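Local atomic coordinates of annexin A8 (Homo sapiens, PDB entry 1W3W), a protein that binds phospholipids in a calcium-dependent manner and acts as an anticoagulant by indirectly inhibiting the thromboplastin-specific complex of the coagulation cascade. Residues P176-Q181 / A210-R215. Numbering follows the deposited sequence.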
loop_
_atom_site.group_PDB
_atom_site.type_symbol
_atom_site.label_atom_id
_atom_site.label_comp_id
_atom_site.label_asym_id
_atom_site.label_seq_id
_atom_site.Cartn_x
_atom_site.Cartn_y
_atom_site.Cartn_z
ATOM N N PRO A 176 27.107 -12.050 11.366
ATOM C CA PRO A 176 26.559 -13.288 11.918
ATOM C C PRO A 176 26.443 -13.282 13.439
ATOM O O PRO A 176 25.525 -13.927 13.960
ATOM C CB PRO A 176 27.550 -14.363 11.446
ATOM C CG PRO A 176 28.844 -13.619 11.165
ATOM C CD PRO A 176 28.432 -12.263 10.754
ATOM N N ALA A 177 27.355 -12.603 14.137
ATOM C CA ALA A 177 27.278 -12.527 15.596
ATOM C C ALA A 177 26.056 -11.735 16.045
ATOM O O ALA A 177 25.387 -12.098 17.010
ATOM C CB ALA A 177 28.551 -11.899 16.175
ATOM N N LEU A 178 25.769 -10.648 15.343
ATOM C CA LEU A 178 24.657 -9.796 15.715
ATOM C C LEU A 178 23.332 -10.468 15.350
ATOM O O LEU A 178 22.363 -10.354 16.086
ATOM C CB LEU A 178 24.790 -8.422 15.053
ATOM C CG LEU A 178 23.696 -7.398 15.364
ATOM C CD1 LEU A 178 23.794 -6.920 16.793
ATOM C CD2 LEU A 178 23.809 -6.214 14.407
ATOM N N ALA A 179 23.311 -11.197 14.239
ATOM C CA ALA A 179 22.115 -11.925 13.822
ATOM C C ALA A 179 21.749 -12.970 14.864
ATOM O O ALA A 179 20.581 -13.115 15.215
ATOM C CB ALA A 179 22.340 -12.591 12.454
ATOM N N LEU A 180 22.749 -13.681 15.371
ATOM C CA LEU A 180 22.539 -14.675 16.417
ATOM C C LEU A 180 22.068 -14.044 17.720
ATOM O O LEU A 180 21.158 -14.566 18.370
ATOM C CB LEU A 180 23.811 -15.507 16.659
ATOM C CG LEU A 180 23.649 -16.688 17.621
ATOM C CD1 LEU A 180 22.645 -17.709 17.077
ATOM C CD2 LEU A 180 24.977 -17.366 17.920
ATOM N N GLN A 181 22.678 -12.918 18.095
ATOM C CA GLN A 181 22.255 -12.185 19.280
ATOM C C GLN A 181 20.815 -11.665 19.151
ATOM O O GLN A 181 20.045 -11.736 20.098
ATOM C CB GLN A 181 23.199 -11.023 19.595
ATOM C CG GLN A 181 22.973 -10.441 21.000
ATOM C CD GLN A 181 23.069 -11.515 22.119
ATOM O OE1 GLN A 181 24.087 -12.204 22.232
ATOM N NE2 GLN A 181 22.006 -11.648 22.934
ATOM N N ALA A 210 16.358 -5.763 5.862
ATOM C CA ALA A 210 15.641 -6.959 5.413
ATOM C C ALA A 210 16.560 -8.172 5.334
ATOM O O ALA A 210 16.199 -9.262 5.748
ATOM C CB ALA A 210 14.984 -6.715 4.057
ATOM N N THR A 211 17.760 -7.974 4.800
ATOM C CA THR A 211 18.710 -9.064 4.626
ATOM C C THR A 211 19.190 -9.648 5.965
ATOM O O THR A 211 19.342 -10.866 6.127
ATOM C CB THR A 211 19.911 -8.535 3.810
ATOM O OG1 THR A 211 19.438 -8.025 2.547
ATOM C CG2 THR A 211 20.852 -9.659 3.444
ATOM N N HIS A 212 19.440 -8.760 6.914
ATOM C CA HIS A 212 19.795 -9.151 8.271
ATOM C C HIS A 212 18.626 -9.903 8.913
ATOM O O HIS A 212 18.827 -10.933 9.526
ATOM C CB HIS A 212 20.152 -7.911 9.091
ATOM C CG HIS A 212 20.464 -8.197 10.526
ATOM N ND1 HIS A 212 21.742 -8.122 11.035
ATOM C CD2 HIS A 212 19.666 -8.547 11.562
ATOM C CE1 HIS A 212 21.715 -8.401 12.327
ATOM N NE2 HIS A 212 20.469 -8.676 12.670
ATOM N N LEU A 213 17.408 -9.402 8.728
ATOM C CA LEU A 213 16.229 -9.998 9.365
ATOM C C LEU A 213 15.968 -11.391 8.844
ATOM O O LEU A 213 15.583 -12.266 9.610
ATOM C CB LEU A 213 14.986 -9.134 9.173
ATOM C CG LEU A 213 14.866 -7.908 10.080
ATOM C CD1 LEU A 213 13.636 -7.130 9.677
ATOM C CD2 LEU A 213 14.808 -8.273 11.539
ATOM N N LEU A 214 16.214 -11.623 7.555
ATOM C CA LEU A 214 16.036 -12.974 7.010
ATOM C C LEU A 214 16.938 -13.971 7.703
ATOM O O LEU A 214 16.530 -15.109 7.978
ATOM C CB LEU A 214 16.278 -13.007 5.504
ATOM C CG LEU A 214 15.132 -12.352 4.722
ATOM C CD1 LEU A 214 15.554 -12.056 3.290
ATOM C CD2 LEU A 214 13.919 -13.245 4.755
ATOM N N ARG A 215 18.171 -13.556 7.979
ATOM C CA ARG A 215 19.086 -14.413 8.719
ATOM C C ARG A 215 18.635 -14.570 10.181
ATOM O O ARG A 215 18.779 -15.638 10.749
ATOM C CB ARG A 215 20.512 -13.873 8.632
ATOM C CG ARG A 215 21.549 -14.719 9.348
ATOM C CD ARG A 215 21.864 -16.025 8.647
ATOM N NE ARG A 215 23.229 -16.447 8.956
ATOM C CZ ARG A 215 24.329 -16.032 8.317
ATOM N NH1 ARG A 215 24.260 -15.175 7.295
ATOM N NH2 ARG A 215 25.513 -16.492 8.703
#
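The imidazole of His212 reaches from helix 210-224 to the opening turn of helix 176-191 and has the methyl group of Ala179 over one of its faces, with CB 4.2 Å from CE1. The second flat group, the guanidinium of Arg215, is met obliquely by Pro176, whose CB lies 4.0 Å from Arg215 NH2 at the more exposed margin of the interface. Leu178 approaches the imidazole obliquely too, its CD2 3.7 Å from His212 CE1, and the two side chains cross at about a right angle. CG of His212 is anti to the backbone N (chi1 177°), which carries the ring tip across to helix 176-191; CG of Leu178 is likewise anti to its own backbone N. CE1 thereby comes close to the main chain as well, 3.7 Å from Ala179 N. The ring is anchored one residue beyond segment 176-181, where Asp182 OD1 is hydrogen-bonded to His212 NE2; this satisfies the buried nitrogen, helps to fix the rotation of the imidazole and would probably favour its protonated form. One turn further along the second helix, Arg215 meets the same methyl from a different direction, its CG 3.8 Å from Ala179 CB, so that the methyl is flanked by the imidazole and an aliphatic stem. From there the arginine chain bends at chi2 (72°) and runs along the helix start toward Pro176. Ala179 and Arg215 mark the nearest backbone approach, CA to CA 6.4 Å, whereas the axes of the two short segments stay 9.4 Å apart and cross at -61°. Apart from the histidine-aspartate bond next to it, the interface is van der Waals in character. Away from the calcium site, it joins helices A and C of the third annexin repeat, a five-helix unit in which helix C lies across the other four.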